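Local coordinates for N-acetylglucosamine-6-phosphate deacetylase (PDB 1O12), which removes the acetyl group from N-acetylglucosamine-6-phosphate, as a metal-dependent hydrolase of the NagA family, at the interface of chains A and B. Residues are numbered along the deposited sequence; one frame, centred on the assembly and turned at random. Chains: chain A/B, N-acetylglucosamine-6-phosphate deacetylase.

The interface of chains A and B. Residues chain A 217-220, 222; chain B 246, 248-249.
Set between its own backbone N and carbonyl carbon (chi1 62°), OG of B:Ser246 lies alongside the carbonyl oxygen of A:Arg220, which CB flanks too, while B:Met249 CG, anti to its backbone N (chi1 180°), comes beside A:His219 O, which CB also touches. The hydroxyl OG makes a weak hydrogen bond to A:Arg220 O, at 3.2 Å, and B:Glu248 OE1 competes weakly for the same hydroxyl. The backbone N of the same serine also donates weakly to A:His219 O at 3.3 Å, so two successive carbonyls of the chain A loop meet one residue of chain B. Within chain B, the backbone N of B:Met249 gives OG a fairly straight bond of 3.1 Å (164° at H), which makes B:Ser246 the N-cap of helix 247-257. A water links A:Arg220 O (3.2 Å) with the carboxylate oxygen OE1 of B:Glu248 (3.1 Å). Beside these polar links, A:Ile222 reaches over the helix start: its CD1 lies 3.6 Å from B:Glu248 CB, the two side chains crossing nearly at right angles, and its CG2 rests 4.0 Å from B:Met249 CB. Replacing B:Ser246 with alanine would probably leave B:Met249 N without its cap and remove the weak direct link to A:Arg220 O. Repeated by the two-fold, the patch is centred about 26 Å from A:Asp267, away from chain A's own catalytic centre; if this dimer is biological, it may position the predicted substrate-binding A:Arg220 for the neighbouring subunit's substrate site.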
loop_
_atom_site.group_PDB
_atom_site.type_symbol
_atom_site.label_atom_id
_atom_site.label_comp_id
_atom_site.label_asym_id
_atom_site.label_seq_id
_atom_site.Cartn_x
_atom_site.Cartn_y
_atom_site.Cartn_z
ATOM N N LEU A 217 -8.285 3.891 -2.351
ATOM C CA LEU A 217 -7.749 2.799 -3.134
ATOM C C LEU A 217 -8.796 1.675 -3.200
ATOM O O LEU A 217 -9.222 1.124 -2.171
ATOM C CB LEU A 217 -6.479 2.301 -2.468
ATOM C CG LEU A 217 -5.783 1.105 -3.090
ATOM C CD1 LEU A 217 -4.829 1.602 -4.117
ATOM C CD2 LEU A 217 -5.036 0.324 -2.006
ATOM N N HIS A 218 -9.219 1.344 -4.413
ATOM C CA HIS A 218 -10.189 0.278 -4.611
ATOM C C HIS A 218 -9.549 -0.939 -5.285
ATOM O O HIS A 218 -8.498 -0.820 -5.937
ATOM C CB HIS A 218 -11.382 0.785 -5.435
ATOM C CG HIS A 218 -12.222 1.781 -4.702
ATOM N ND1 HIS A 218 -12.744 1.532 -3.448
ATOM C CD2 HIS A 218 -12.598 3.044 -5.022
ATOM C CE1 HIS A 218 -13.400 2.599 -3.028
ATOM N NE2 HIS A 218 -13.324 3.531 -3.963
ATOM N N HIS A 219 -10.207 -2.092 -5.134
ATOM C CA HIS A 219 -9.746 -3.372 -5.683
ATOM C C HIS A 219 -9.406 -3.412 -7.185
ATOM O O HIS A 219 -8.526 -4.163 -7.597
ATOM C CB HIS A 219 -10.767 -4.474 -5.344
ATOM C CG HIS A 219 -11.999 -4.445 -6.192
ATOM N ND1 HIS A 219 -12.148 -5.229 -7.318
ATOM C CD2 HIS A 219 -13.125 -3.700 -6.104
ATOM C CE1 HIS A 219 -13.311 -4.969 -7.889
ATOM N NE2 HIS A 219 -13.924 -4.043 -7.172
ATOM N N ARG A 220 -10.078 -2.606 -8.001
ATOM C CA ARG A 220 -9.794 -2.584 -9.444
ATOM C C ARG A 220 -9.336 -1.190 -9.935
ATOM O O ARG A 220 -8.449 -1.065 -10.784
ATOM C CB ARG A 220 -11.037 -3.037 -10.212
ATOM C CG ARG A 220 -10.751 -3.561 -11.599
ATOM C CD ARG A 220 -11.999 -4.232 -12.128
ATOM N NE ARG A 220 -11.819 -4.807 -13.455
ATOM C CZ ARG A 220 -12.837 -5.120 -14.248
ATOM N NH1 ARG A 220 -14.079 -4.900 -13.816
ATOM N NH2 ARG A 220 -12.618 -5.637 -15.461
ATOM N N ILE A 222 -7.424 1.673 -8.730
ATOM C CA ILE A 222 -6.559 2.077 -7.642
ATOM C C ILE A 222 -6.451 3.589 -7.515
ATOM O O ILE A 222 -6.058 4.107 -6.454
ATOM C CB ILE A 222 -5.152 1.404 -7.751
ATOM C CG1 ILE A 222 -4.406 1.881 -8.986
ATOM C CG2 ILE A 222 -5.321 -0.116 -7.814
ATOM C CD1 ILE A 222 -2.978 1.386 -9.015
ATOM N N SER B 246 -7.083 -5.549 -10.281
ATOM C CA SER B 246 -6.550 -5.145 -11.577
ATOM C C SER B 246 -5.067 -5.508 -11.534
ATOM O O SER B 246 -4.493 -5.686 -10.454
ATOM C CB SER B 246 -6.659 -3.640 -11.747
ATOM O OG SER B 246 -5.882 -2.991 -10.744
ATOM N N GLU B 248 -2.654 -3.654 -11.864
ATOM C CA GLU B 248 -1.939 -2.610 -11.128
ATOM C C GLU B 248 -2.005 -2.891 -9.631
ATOM O O GLU B 248 -0.997 -2.751 -8.921
ATOM C CB GLU B 248 -2.520 -1.221 -11.412
ATOM C CG GLU B 248 -2.304 -0.708 -12.828
ATOM C CD GLU B 248 -3.184 -1.405 -13.872
ATOM O OE1 GLU B 248 -4.379 -1.668 -13.575
ATOM O OE2 GLU B 248 -2.675 -1.660 -14.998
HETATM N N MSE B 249 -3.191 -3.278 -9.157
HETATM C CA MSE B 249 -3.375 -3.635 -7.756
HETATM C C MSE B 249 -2.461 -4.819 -7.367
HETATM O O MSE B 249 -1.813 -4.814 -6.318
HETATM C CB MSE B 249 -4.828 -4.026 -7.500
HETATM C CG MSE B 249 -5.109 -4.408 -6.054
HETATM SE SE MSE B 249 -4.836 -2.969 -4.720
HETATM C CE MSE B 249 -5.098 -3.947 -3.076
HETATM O O HOH W 1 -6.029 0.526 -12.061
#